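Local coordinates for protein acyl-coenzyme A oxidase 3 (Yarrowia lipolytica, PDB 5YS9) that oxidises fatty acyl-CoA esters to trans-2-enoyl-CoA with FAD as cofactor, reducing oxygen to hydrogen peroxide in peroxisomal beta-oxidation, at residues Gly437-Gly442 with Ile644-Gly649; Phe187-Pro192 with Ile264-Val269; Lys366-Gln371 with Lys560-Ala565; Arg134-Lys139 with Met278-Val283; Gly29-Val34 with Gln629-Thr634. All blocks are in the same frame, centred on the assembly; numbering follows the deposited sequence.

Interaction 1: Gly437-Gly442 with Ile644-Gly649; sequences GYNGFG and INAPIG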
# COMPACT_ATOMS: atom_id res chain seq x y z
N GLY A 437 -4.27 -4.22 14.19
CA GLY A 437 -5.25 -4.97 13.41
C GLY A 437 -6.72 -4.59 13.68
O GLY A 437 -7.56 -4.67 12.79
N TYR A 438 -7.03 -4.21 14.91
CA TYR A 438 -8.42 -3.88 15.31
C TYR A 438 -8.93 -2.58 14.69
O TYR A 438 -10.12 -2.37 14.60
CB TYR A 438 -8.59 -3.89 16.88
CG TYR A 438 -8.07 -5.19 17.43
CD1 TYR A 438 -8.66 -6.42 17.04
CD2 TYR A 438 -6.95 -5.24 18.27
CE1 TYR A 438 -8.15 -7.63 17.47
CE2 TYR A 438 -6.44 -6.46 18.72
CZ TYR A 438 -7.05 -7.64 18.32
OH TYR A 438 -6.56 -8.83 18.75
N ASN A 439 -8.03 -1.70 14.27
CA ASN A 439 -8.47 -0.52 13.58
C ASN A 439 -8.67 -0.72 12.07
O ASN A 439 -9.01 0.22 11.39
CB ASN A 439 -7.57 0.63 13.94
CG ASN A 439 -7.71 1.01 15.39
OD1 ASN A 439 -8.83 1.19 15.87
ND2 ASN A 439 -6.59 1.10 16.12
N GLY A 440 -8.48 -1.95 11.56
CA GLY A 440 -8.98 -2.38 10.26
C GLY A 440 -8.14 -2.08 9.05
O GLY A 440 -8.27 -2.76 8.03
N PHE A 441 -7.27 -1.09 9.14
CA PHE A 441 -6.44 -0.71 7.99
C PHE A 441 -5.72 -1.89 7.31
O PHE A 441 -5.76 -2.02 6.10
CB PHE A 441 -5.41 0.34 8.40
CG PHE A 441 -6.00 1.59 9.00
CD1 PHE A 441 -6.61 2.54 8.19
CD2 PHE A 441 -5.93 1.84 10.37
CE1 PHE A 441 -7.16 3.68 8.73
CE2 PHE A 441 -6.46 3.00 10.92
CZ PHE A 441 -7.07 3.91 10.09
N GLY A 442 -5.09 -2.75 8.09
CA GLY A 442 -4.23 -3.84 7.58
C GLY A 442 -5.04 -4.80 6.75
O GLY A 442 -4.73 -5.03 5.55
N ILE A 644 -17.97 0.68 10.94
CA ILE A 644 -16.69 1.28 11.21
C ILE A 644 -15.69 0.23 11.62
O ILE A 644 -14.56 0.24 11.17
CB ILE A 644 -16.84 2.34 12.31
CG1 ILE A 644 -17.67 3.52 11.80
CG2 ILE A 644 -15.49 2.81 12.83
CD1 ILE A 644 -16.91 4.44 10.89
N ASN A 645 -16.10 -0.64 12.52
CA ASN A 645 -15.33 -1.80 12.93
C ASN A 645 -13.91 -1.45 13.34
O ASN A 645 -12.98 -2.16 13.02
CB ASN A 645 -15.36 -2.90 11.88
CG ASN A 645 -15.14 -4.28 12.47
OD1 ASN A 645 -14.85 -5.21 11.76
ND2 ASN A 645 -15.27 -4.41 13.77
N ALA A 646 -13.76 -0.32 14.01
CA ALA A 646 -12.49 0.10 14.55
C ALA A 646 -12.76 0.94 15.79
O ALA A 646 -13.54 1.86 15.72
CB ALA A 646 -11.72 0.88 13.52
N PRO A 647 -12.08 0.67 16.89
CA PRO A 647 -12.35 1.39 18.13
C PRO A 647 -12.07 2.88 18.08
O PRO A 647 -12.81 3.65 18.66
CB PRO A 647 -11.40 0.74 19.13
CG PRO A 647 -10.64 -0.29 18.39
CD PRO A 647 -11.35 -0.57 17.12
N ILE A 648 -11.01 3.28 17.42
CA ILE A 648 -10.63 4.68 17.32
C ILE A 648 -11.59 5.49 16.45
O ILE A 648 -11.61 6.69 16.50
CB ILE A 648 -9.15 4.85 16.92
CG1 ILE A 648 -8.89 4.30 15.53
CG2 ILE A 648 -8.25 4.16 17.93
CD1 ILE A 648 -7.50 4.58 15.03
N GLY A 649 -12.35 4.80 15.61
CA GLY A 649 -13.35 5.41 14.76
C GLY A 649 -14.80 5.44 15.20
O GLY A 649 -15.66 5.80 14.42
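The 3-10 turn Gly437-Asn439, followed by Gly440 as N-cap of helix 441-448, lies against the irregular chain Ile644-Gly649, and the backbones come closest at Asn439 CA and Ala646 CA, 4.2 Å apart. Asn439 carries the contact. With CG anti to its carbonyl carbon (chi1 -67°), the amide crosses the Ile648 side chain at about a right angle, and OD1 accepts a weak, almost straight bond of 3.4 Å from Ile648 N. The same OD1 touches Ile648 CG1 at 3.1 Å and Pro647 CD at 3.3 Å. Ile648 CG1 occupies the crowded position between backbone N and carbonyl carbon (chi1 64°), which carries CG1 and CD1 across the amide. Ala646 CB points at the turn and meets Asn439 O at 3.5 Å, while Ala646 CA-H is directed at Tyr438 O. Beyond the contact, Asn439 ND2 bonds His433 O, and Tyr438 OH bonds Asp75 and Asn667 of its own chain and Lys252 N of the second subunit. The chemistry is that of a polar amide buried among aliphatic groups: the ND2 bond to His433 O fixes its rotation, and OD1, pressed against Ile648 CG1 and Pro647 CD, has from segment 644-649 a single weak N-H bond, which probably satisfies it in part.

Interaction 2: Phe187-Pro192 with Ile264-Val269; sequences FIINTP and IQFTNV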
# COMPACT_ATOMS: atom_id res chain seq x y z
N PHE A 187 -18.48 -32.36 -26.32
CA PHE A 187 -17.19 -31.66 -26.28
C PHE A 187 -16.22 -32.40 -25.36
O PHE A 187 -16.61 -32.92 -24.34
CB PHE A 187 -17.34 -30.21 -25.81
CG PHE A 187 -18.07 -29.34 -26.78
CD1 PHE A 187 -17.46 -28.96 -27.96
CD2 PHE A 187 -19.37 -28.92 -26.51
CE1 PHE A 187 -18.12 -28.15 -28.85
CE2 PHE A 187 -20.05 -28.12 -27.41
CZ PHE A 187 -19.42 -27.73 -28.58
N ILE A 188 -14.95 -32.44 -25.78
CA ILE A 188 -13.85 -32.84 -24.95
C ILE A 188 -13.16 -31.56 -24.44
O ILE A 188 -12.53 -30.84 -25.23
CB ILE A 188 -12.84 -33.68 -25.73
CG1 ILE A 188 -13.53 -34.93 -26.32
CG2 ILE A 188 -11.67 -34.09 -24.83
CD1 ILE A 188 -12.57 -35.85 -27.09
N ILE A 189 -13.25 -31.33 -23.13
CA ILE A 189 -12.55 -30.24 -22.46
C ILE A 189 -11.16 -30.70 -21.99
O ILE A 189 -11.06 -31.67 -21.22
CB ILE A 189 -13.31 -29.70 -21.25
CG1 ILE A 189 -14.81 -29.42 -21.59
CG2 ILE A 189 -12.60 -28.46 -20.72
CD1 ILE A 189 -15.04 -28.61 -22.86
N ASN A 190 -10.11 -30.01 -22.46
CA ASN A 190 -8.75 -30.43 -22.19
C ASN A 190 -7.82 -29.27 -21.87
O ASN A 190 -7.81 -28.23 -22.55
CB ASN A 190 -8.16 -31.30 -23.33
CG ASN A 190 -6.91 -32.06 -22.89
OD1 ASN A 190 -6.97 -32.98 -22.04
ND2 ASN A 190 -5.76 -31.64 -23.43
N THR A 191 -7.03 -29.49 -20.83
CA THR A 191 -5.95 -28.60 -20.43
C THR A 191 -4.65 -29.19 -21.06
O THR A 191 -4.11 -30.16 -20.57
CB THR A 191 -5.83 -28.59 -18.87
OG1 THR A 191 -7.10 -28.27 -18.24
CG2 THR A 191 -4.74 -27.62 -18.42
N PRO A 192 -4.10 -28.59 -22.13
CA PRO A 192 -2.95 -29.25 -22.84
C PRO A 192 -1.56 -29.32 -22.11
O PRO A 192 -0.82 -30.26 -22.29
CB PRO A 192 -2.84 -28.46 -24.13
CG PRO A 192 -3.38 -27.08 -23.77
CD PRO A 192 -4.50 -27.32 -22.78
N ILE A 264 -7.78 -25.64 -11.43
CA ILE A 264 -8.43 -26.77 -12.06
C ILE A 264 -7.68 -27.22 -13.33
O ILE A 264 -7.29 -26.40 -14.16
CB ILE A 264 -9.89 -26.47 -12.48
CG1 ILE A 264 -10.62 -25.59 -11.43
CG2 ILE A 264 -10.66 -27.78 -12.74
CD1 ILE A 264 -12.01 -25.13 -11.88
N GLN A 265 -7.51 -28.53 -13.48
CA GLN A 265 -7.13 -29.15 -14.71
C GLN A 265 -8.23 -30.10 -15.18
O GLN A 265 -8.81 -30.82 -14.36
CB GLN A 265 -5.87 -29.94 -14.50
CG GLN A 265 -4.74 -29.11 -13.89
CD GLN A 265 -3.48 -29.88 -13.81
OE1 GLN A 265 -3.54 -31.07 -13.74
NE2 GLN A 265 -2.36 -29.22 -13.86
N PHE A 266 -8.48 -30.07 -16.50
CA PHE A 266 -9.39 -30.98 -17.22
C PHE A 266 -8.58 -31.88 -18.12
O PHE A 266 -7.79 -31.40 -18.91
CB PHE A 266 -10.33 -30.19 -18.12
CG PHE A 266 -11.05 -29.10 -17.43
CD1 PHE A 266 -10.47 -27.82 -17.32
CD2 PHE A 266 -12.32 -29.30 -16.95
CE1 PHE A 266 -11.14 -26.80 -16.67
CE2 PHE A 266 -13.01 -28.26 -16.31
CZ PHE A 266 -12.40 -27.02 -16.15
N THR A 267 -8.80 -33.17 -18.04
CA THR A 267 -8.12 -34.12 -18.91
C THR A 267 -9.19 -34.96 -19.59
O THR A 267 -9.90 -35.76 -18.94
CB THR A 267 -7.15 -35.01 -18.11
OG1 THR A 267 -6.31 -34.18 -17.28
CG2 THR A 267 -6.29 -35.87 -19.06
N ASN A 268 -9.39 -34.67 -20.87
CA ASN A 268 -10.31 -35.43 -21.70
C ASN A 268 -11.69 -35.60 -21.10
O ASN A 268 -12.30 -36.65 -21.19
CB ASN A 268 -9.66 -36.76 -22.08
CG ASN A 268 -8.34 -36.52 -22.80
OD1 ASN A 268 -8.27 -35.75 -23.78
ND2 ASN A 268 -7.26 -37.12 -22.28
N VAL A 269 -12.19 -34.51 -20.54
CA VAL A 269 -13.48 -34.51 -19.88
C VAL A 269 -14.57 -34.39 -20.95
O VAL A 269 -14.57 -33.48 -21.78
CB VAL A 269 -13.55 -33.36 -18.87
CG1 VAL A 269 -14.94 -33.19 -18.30
CG2 VAL A 269 -12.55 -33.62 -17.77
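Strands 186-190 and 262-272 run antiparallel in the beta domain of the acyl-CoA dehydrogenase and oxidase fold, and here their pairing passes an irregularity at Thr267-Asn268. Ile189 and Val269 form a hydrogen-bonded pair: Ile189 N gives to Val269 O at 2.9 Å, and Val269 N returns to a lone pair of Ile189 O at 3.1 Å. Asn268, with positive phi, turns its N-H toward Asn190, whose CG stands anti to the backbone N (chi1 -164°), so that OD1 accepts in its carbonyl plane at 3.2 Å from Asn268 N. The two Asn amides lie side by side with planes 11° apart. An alanine in place of Asn190 would lose this acceptor and would probably leave the irregular turn of the strand less firmly held. Farther along, Thr191 grips Phe266 twice: Thr191 N bonds Phe266 O at 2.8 Å, and Thr191 OG1 accepts from Phe266 N at 2.9 Å, nearly straight (171°), while lying at the ring edge. Ile189 CG2 covers one face of that ring in a CH-pi contact, 4.0 Å from its centroid, and Ile264 CG2 the opposite face. Ile189 and Phe266 pack on Cys213 of strand 210-219, Phe266 and Val269 on Ile245 of strand 245-249, and strand 177-181 pairs with 186-190.

Interaction 3: Lys366-Gln371 with Lys560-Ala565; sequences KMAADQ and KHLVTA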
# COMPACT_ATOMS: atom_id res chain seq x y z
N LYS A 366 -18.23 8.70 -5.36
CA LYS A 366 -19.66 8.41 -5.46
C LYS A 366 -20.38 9.20 -6.61
O LYS A 366 -21.16 8.63 -7.36
CB LYS A 366 -20.35 8.60 -4.09
CG LYS A 366 -21.74 8.02 -3.93
CD LYS A 366 -21.83 6.52 -4.30
CE LYS A 366 -23.15 5.87 -3.86
NZ LYS A 366 -24.31 6.72 -4.33
N MET A 367 -20.09 10.49 -6.77
CA MET A 367 -20.72 11.28 -7.83
C MET A 367 -20.38 10.74 -9.23
O MET A 367 -21.23 10.76 -10.11
CB MET A 367 -20.34 12.76 -7.72
CG MET A 367 -20.83 13.46 -6.44
SD MET A 367 -22.56 13.07 -6.18
CE MET A 367 -22.58 11.82 -4.90
N ALA A 368 -19.17 10.23 -9.42
CA ALA A 368 -18.82 9.63 -10.71
C ALA A 368 -19.53 8.27 -10.97
O ALA A 368 -19.91 7.95 -12.08
CB ALA A 368 -17.33 9.49 -10.83
N ALA A 369 -19.72 7.48 -9.95
CA ALA A 369 -20.59 6.32 -10.05
C ALA A 369 -22.04 6.66 -10.40
O ALA A 369 -22.67 5.93 -11.14
CB ALA A 369 -20.56 5.53 -8.74
N ASP A 370 -22.57 7.70 -9.79
CA ASP A 370 -23.95 8.13 -9.97
C ASP A 370 -24.11 8.74 -11.34
O ASP A 370 -25.01 8.36 -12.05
CB ASP A 370 -24.39 9.13 -8.88
CG ASP A 370 -24.62 8.47 -7.48
OD1 ASP A 370 -24.47 7.24 -7.31
OD2 ASP A 370 -24.98 9.20 -6.53
N GLN A 371 -23.22 9.67 -11.72
CA GLN A 371 -23.24 10.29 -13.03
C GLN A 371 -23.16 9.25 -14.15
O GLN A 371 -23.81 9.39 -15.20
CB GLN A 371 -22.13 11.30 -13.15
CG GLN A 371 -22.03 12.08 -14.49
CD GLN A 371 -22.99 13.28 -14.61
OE1 GLN A 371 -22.56 14.37 -14.99
NE2 GLN A 371 -24.29 13.09 -14.29
N LYS A 560 -10.36 14.74 -14.96
CA LYS A 560 -11.27 15.72 -15.47
C LYS A 560 -12.69 15.20 -15.35
O LYS A 560 -13.57 15.93 -14.95
CB LYS A 560 -10.90 16.06 -16.91
CG LYS A 560 -11.95 16.84 -17.67
CD LYS A 560 -12.62 15.97 -18.71
CE LYS A 560 -14.11 15.86 -18.45
NZ LYS A 560 -14.64 14.56 -18.90
N HIS A 561 -12.92 13.93 -15.66
CA HIS A 561 -14.26 13.37 -15.45
C HIS A 561 -14.77 13.38 -13.97
O HIS A 561 -15.94 13.68 -13.72
CB HIS A 561 -14.42 11.97 -16.12
CG HIS A 561 -15.84 11.63 -16.41
ND1 HIS A 561 -16.62 12.38 -17.27
CD2 HIS A 561 -16.66 10.67 -15.90
CE1 HIS A 561 -17.85 11.88 -17.29
NE2 HIS A 561 -17.89 10.84 -16.48
N LEU A 562 -13.91 13.06 -13.01
CA LEU A 562 -14.22 13.18 -11.55
C LEU A 562 -14.62 14.60 -11.15
O LEU A 562 -15.56 14.79 -10.42
CB LEU A 562 -13.00 12.76 -10.68
CG LEU A 562 -12.71 11.24 -10.63
CD1 LEU A 562 -11.26 10.93 -10.35
CD2 LEU A 562 -13.61 10.60 -9.60
N VAL A 563 -13.86 15.58 -11.64
CA VAL A 563 -14.14 17.01 -11.42
C VAL A 563 -15.52 17.37 -11.99
O VAL A 563 -16.37 17.96 -11.34
CB VAL A 563 -13.03 17.85 -12.11
CG1 VAL A 563 -13.38 19.34 -12.17
CG2 VAL A 563 -11.67 17.62 -11.44
N THR A 564 -15.73 17.01 -13.24
CA THR A 564 -16.98 17.32 -13.93
C THR A 564 -18.16 16.69 -13.23
O THR A 564 -19.14 17.38 -12.91
CB THR A 564 -16.84 16.93 -15.40
OG1 THR A 564 -16.08 17.97 -16.00
CG2 THR A 564 -18.14 16.84 -16.10
N ALA A 565 -18.07 15.40 -12.93
CA ALA A 565 -19.18 14.71 -12.28
C ALA A 565 -19.51 15.26 -10.90
O ALA A 565 -20.69 15.36 -10.56
CB ALA A 565 -18.92 13.22 -12.22
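Segments Lys366-Gln371 of helix 349-385 and Lys560-Ala565 of helix 547-573 cross almost perpendicularly, at 83°, with their axes 8.6 Å apart. The tight part is small and apolar. Ala565 CB points into the partner helix, between Ala368 and Gln371, and lies 3.9 Å from both Ala368 CA and Gln371 CB. Gln371 has CG anti to the backbone N (chi1 -178°) and then bends at chi2, so its CB and CG methylenes lie against the Ala565 methyl. The Ala368 methyl lies beside that of Ala565, CB to CB 4.3 Å, and Leu562 CD2 reaches Ala368 CB at 4.1 Å. Small residues at the crossing suit this close approach, and no hydrogen bond joins the two segments. The margin is looser. Met367 lends its CB to Ala565 O at 3.9 Å, but its chain bends twice and carries the sulfur away from the partner segment. Lys366 and Asp370 stand on the far flank of their helix and pair with each other instead: NZ of Lys366 meets the syn lone pair of Asp370 OD1 at 3.0 Å, and also bonds Leu45 O. The touching residues are all buried; solvent reaches Asp370 and Thr564, which make no contact across the segments. Around the crossing, helix 300-330 packs on Ala369 through Ile310 and Ala311, helix 579-596 covers Leu562 and Val563 with Phe589, and Phe44 of helix 38-46 lies against Met367.

Interaction 4: Arg134-Lys139 with Met278-Val283; sequences RGSGTK and MKYAKV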
# COMPACT_ATOMS: atom_id res chain seq x y z
N ARG A 134 -27.12 -17.07 -17.54
CA ARG A 134 -28.18 -16.11 -17.88
C ARG A 134 -27.77 -15.24 -19.08
O ARG A 134 -28.53 -15.09 -20.00
CB ARG A 134 -28.53 -15.26 -16.67
CG ARG A 134 -29.84 -14.46 -16.75
CD ARG A 134 -30.37 -14.13 -15.35
NE ARG A 134 -29.31 -13.63 -14.44
CZ ARG A 134 -29.22 -13.84 -13.11
NH1 ARG A 134 -30.13 -14.55 -12.44
NH2 ARG A 134 -28.19 -13.31 -12.44
N GLY A 135 -26.57 -14.69 -19.05
CA GLY A 135 -26.06 -13.89 -20.14
C GLY A 135 -25.76 -14.64 -21.43
O GLY A 135 -25.92 -14.07 -22.52
N SER A 136 -25.31 -15.89 -21.35
CA SER A 136 -24.82 -16.62 -22.55
C SER A 136 -25.55 -17.92 -22.92
O SER A 136 -25.25 -18.54 -23.94
CB SER A 136 -23.31 -16.86 -22.46
OG SER A 136 -22.62 -15.63 -22.45
N GLY A 137 -26.52 -18.33 -22.13
CA GLY A 137 -27.31 -19.50 -22.45
C GLY A 137 -28.62 -19.08 -23.10
O GLY A 137 -29.09 -17.95 -22.92
N THR A 138 -29.20 -20.01 -23.85
CA THR A 138 -30.57 -19.86 -24.31
C THR A 138 -31.48 -19.95 -23.11
O THR A 138 -31.04 -20.39 -22.04
CB THR A 138 -30.94 -20.93 -25.35
OG1 THR A 138 -31.08 -22.20 -24.72
CG2 THR A 138 -29.86 -21.00 -26.45
N LYS A 139 -32.73 -19.54 -23.28
CA LYS A 139 -33.72 -19.64 -22.22
C LYS A 139 -33.87 -21.09 -21.71
O LYS A 139 -34.08 -21.32 -20.51
CB LYS A 139 -35.06 -19.12 -22.71
CG LYS A 139 -36.17 -19.01 -21.68
CD LYS A 139 -37.50 -19.56 -22.22
CE LYS A 139 -38.61 -19.47 -21.18
NZ LYS A 139 -39.90 -20.03 -21.69
N MET A 278 -25.26 -21.13 -25.60
CA MET A 278 -25.41 -20.84 -27.04
C MET A 278 -26.31 -19.68 -27.46
O MET A 278 -26.71 -19.62 -28.61
CB MET A 278 -25.82 -22.11 -27.82
CG MET A 278 -24.70 -23.14 -28.01
SD MET A 278 -25.32 -24.51 -29.03
CE MET A 278 -24.30 -25.92 -28.59
N LYS A 279 -26.56 -18.73 -26.57
CA LYS A 279 -27.29 -17.50 -26.93
C LYS A 279 -26.66 -16.76 -28.12
O LYS A 279 -27.37 -16.33 -29.03
CB LYS A 279 -27.40 -16.56 -25.71
CG LYS A 279 -28.13 -15.24 -25.96
CD LYS A 279 -28.74 -14.64 -24.69
CE LYS A 279 -29.07 -13.16 -24.90
NZ LYS A 279 -30.33 -12.73 -24.24
N TYR A 280 -25.33 -16.62 -28.11
CA TYR A 280 -24.60 -15.88 -29.11
C TYR A 280 -23.95 -16.76 -30.15
O TYR A 280 -24.13 -16.52 -31.34
CB TYR A 280 -23.57 -14.97 -28.46
CG TYR A 280 -24.22 -13.93 -27.61
CD1 TYR A 280 -25.11 -13.01 -28.17
CD2 TYR A 280 -23.99 -13.86 -26.22
CE1 TYR A 280 -25.75 -12.06 -27.39
CE2 TYR A 280 -24.61 -12.88 -25.43
CZ TYR A 280 -25.49 -11.99 -26.03
OH TYR A 280 -26.14 -11.03 -25.32
N ALA A 281 -23.20 -17.77 -29.73
CA ALA A 281 -22.57 -18.70 -30.65
C ALA A 281 -23.26 -20.04 -30.52
O ALA A 281 -23.44 -20.53 -29.40
CB ALA A 281 -21.10 -18.82 -30.33
N LYS A 282 -23.61 -20.66 -31.67
CA LYS A 282 -24.34 -21.94 -31.70
C LYS A 282 -23.59 -22.97 -32.54
O LYS A 282 -22.97 -22.60 -33.52
CB LYS A 282 -25.77 -21.77 -32.25
CG LYS A 282 -26.45 -20.46 -31.89
CD LYS A 282 -27.76 -20.31 -32.63
CE LYS A 282 -28.55 -19.10 -32.14
NZ LYS A 282 -28.88 -19.22 -30.68
N VAL A 283 -23.70 -24.24 -32.14
CA VAL A 283 -23.08 -25.38 -32.77
C VAL A 283 -24.20 -26.43 -32.90
O VAL A 283 -24.84 -26.78 -31.91
CB VAL A 283 -21.89 -25.97 -31.95
CG1 VAL A 283 -21.29 -27.20 -32.61
CG2 VAL A 283 -20.80 -24.93 -31.76
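Ser136 O, in the chain joining two helices, is the best-held polar atom, gripped by one hydrogen bond: Lys279 N donates at 2.9 Å, fairly straight (159°) but from well above the carbonyl plane. Met278 N lies 3.1 Å from Ser136 O at an angle too poor for a bond, and its partner is Gln141 OE1, which also takes Thr138 N. These bonds join the turn between helices 116-136 and 139-147 to the loop before strand 282-283: Thr138 is the N-cap of the latter helix, its OG1 held in the crowded position (chi1 72°) and bonded to Glu140. That torsion sets Thr138 CG2 anti to the carbonyl carbon, where it rests 3.9 Å from Met278 C. Lys279 buries more surface here than any other residue. Its CG is anti to the backbone N (chi1 180°), and the chain, extended as far as CE, runs along the turn, with CB 3.5 Å from Gly137 O and CD 3.6 Å from Gly135 O. Lys279 CG also sits 4.1 Å above the centre of the Tyr280 ring. An alanine in place of Lys279 would lose the methylenes beyond CB, and the Tyr280 ring and Gly135 O would probably be less closely packed. Tyr280 CE2 touches Gly135 O at 3.4 Å, and Ser136 OG lies near the ring edge. Within its own segment, Lys282 NZ donates to Met278 O at 3.0 Å.

Interaction 5: Gly29-Val34 with Gln629-Thr634; sequences GERAKV and QVAGYT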
# COMPACT_ATOMS: atom_id res chain seq x y z
N GLY A 29 -17.58 18.70 20.50
CA GLY A 29 -17.29 20.07 20.13
C GLY A 29 -17.31 20.32 18.64
O GLY A 29 -17.68 21.40 18.19
N GLU A 30 -16.80 19.36 17.88
CA GLU A 30 -16.82 19.39 16.43
C GLU A 30 -18.21 19.28 15.84
O GLU A 30 -18.53 19.92 14.87
CB GLU A 30 -15.93 18.30 15.86
CG GLU A 30 -14.50 18.40 16.33
CD GLU A 30 -13.75 19.50 15.63
OE1 GLU A 30 -14.36 20.31 14.93
OE2 GLU A 30 -12.53 19.54 15.79
N ARG A 31 -19.03 18.44 16.45
CA ARG A 31 -20.39 18.23 16.02
C ARG A 31 -21.17 19.53 16.17
O ARG A 31 -22.03 19.85 15.37
CB ARG A 31 -21.03 17.08 16.78
CG ARG A 31 -21.22 15.85 15.93
CD ARG A 31 -21.36 14.57 16.74
NE ARG A 31 -20.93 13.42 15.96
CZ ARG A 31 -20.19 12.43 16.41
NH1 ARG A 31 -19.86 11.45 15.60
NH2 ARG A 31 -19.79 12.41 17.66
N ALA A 32 -20.84 20.27 17.20
CA ALA A 32 -21.46 21.53 17.53
C ALA A 32 -21.29 22.61 16.45
O ALA A 32 -22.07 23.54 16.40
CB ALA A 32 -20.95 22.03 18.87
N LYS A 33 -20.26 22.50 15.64
CA LYS A 33 -19.99 23.50 14.55
C LYS A 33 -20.83 23.31 13.28
O LYS A 33 -20.98 24.21 12.48
CB LYS A 33 -18.52 23.44 14.14
CG LYS A 33 -17.58 23.64 15.31
CD LYS A 33 -16.16 23.35 14.93
CE LYS A 33 -15.22 23.75 16.04
NZ LYS A 33 -13.85 23.38 15.60
N VAL A 34 -21.35 22.11 13.09
CA VAL A 34 -21.94 21.70 11.83
C VAL A 34 -23.09 22.64 11.44
O VAL A 34 -23.97 22.87 12.24
CB VAL A 34 -22.37 20.23 11.95
CG1 VAL A 34 -23.42 19.83 10.93
CG2 VAL A 34 -21.13 19.35 11.85
N GLN A 629 -16.27 21.96 9.16
CA GLN A 629 -17.47 21.17 9.06
C GLN A 629 -17.22 19.67 9.01
O GLN A 629 -18.08 18.91 8.62
CB GLN A 629 -18.28 21.58 7.83
CG GLN A 629 -18.77 23.02 7.84
CD GLN A 629 -19.83 23.27 8.88
OE1 GLN A 629 -20.91 22.71 8.84
NE2 GLN A 629 -19.53 24.13 9.81
N VAL A 630 -16.03 19.24 9.41
CA VAL A 630 -15.59 17.88 9.17
C VAL A 630 -16.48 16.80 9.77
O VAL A 630 -16.69 15.77 9.17
CB VAL A 630 -14.15 17.67 9.66
CG1 VAL A 630 -14.08 17.84 11.16
CG2 VAL A 630 -13.64 16.30 9.26
N ALA A 631 -17.00 17.04 10.96
CA ALA A 631 -17.90 16.10 11.60
C ALA A 631 -19.17 15.90 10.80
O ALA A 631 -19.70 14.82 10.77
CB ALA A 631 -18.22 16.55 13.00
N GLY A 632 -19.70 16.96 10.21
CA GLY A 632 -20.85 16.83 9.34
C GLY A 632 -20.63 16.03 8.07
O GLY A 632 -21.41 15.16 7.74
N TYR A 633 -19.53 16.28 7.38
CA TYR A 633 -19.23 15.52 6.18
C TYR A 633 -19.09 14.00 6.46
O TYR A 633 -19.55 13.18 5.65
CB TYR A 633 -17.93 16.02 5.58
CG TYR A 633 -17.94 17.41 4.98
CD1 TYR A 633 -18.77 17.73 3.92
CD2 TYR A 633 -17.04 18.38 5.42
CE1 TYR A 633 -18.75 18.99 3.32
CE2 TYR A 633 -17.00 19.62 4.83
CZ TYR A 633 -17.87 19.92 3.79
OH TYR A 633 -17.85 21.14 3.19
N THR A 634 -18.47 13.64 7.59
CA THR A 634 -18.18 12.23 7.93
C THR A 634 -19.38 11.54 8.55
O THR A 634 -19.65 10.37 8.23
CB THR A 634 -16.99 12.11 8.87
OG1 THR A 634 -17.15 13.05 9.93
CG2 THR A 634 -15.75 12.46 8.15
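The side-chain amide of Gln629 is used at both polar atoms: NE2 donates to Lys33 O at 3.0 Å, with that oxygen close to the amide plane, and OE1 accepts from Lys35 N while touching Val34 CA at 3.3 Å. The Lys33 carbonyl is met less favourably, the donor standing 56° out of its plane. A bend at chi2 (-69°) folds the Gln629 chain so that its amide turns toward the loop. The Glu30 carboxylate is approached from above its plane by Lys33 NZ, 3.2 Å from Glu30 OE1 in a salt bridge, while OE2 pairs with Arg627; two cations would probably keep it ionised. The Arg31 guanidinium forms a cation-pi contact with Tyr651 and a salt bridge from NE to Asp635. These groups surround the meeting of the C-terminal part of helix 23-31 with the start of helix 630-635, where Gln629 is the N-cap and a type I turn runs from Arg31 to Val34. Packing between them is mostly methyl on backbone. Ala631 CB points at the first helix and lies 4.1 Å from Glu30 CB and 3.9 Å from Glu30 O. Val34, with CG2 anti to the carbonyl carbon, sends that methyl to Gly632 N at 3.2 Å and to Ala631 CB at 4.2 Å. A beta-carbon at Gly632 would lie close to this methyl, so glycine suits the fit.

Interactions 2 and 4 sit together on one side of the chain's centre, their nearest atoms about 4 Å apart and their strands 262-272 and 282-283 consecutive in the sequence. Interactions 1 and 5 share a side, about 7 Å apart at nearest atoms, and place chain from the C-terminal region against the helical domain and the N-terminal helix. Interaction 3 lies deeper among the helices, at nearest atoms about 11 Å from interaction 5 and 16 Å from interaction 1. A bound FAD lies about 9 Å from the side chain of Ile648 in interaction 1, and another about 9 Å from that of Ile264 in interaction 2; Ser136 in interaction 4 is about 14 Å from a bound FAD.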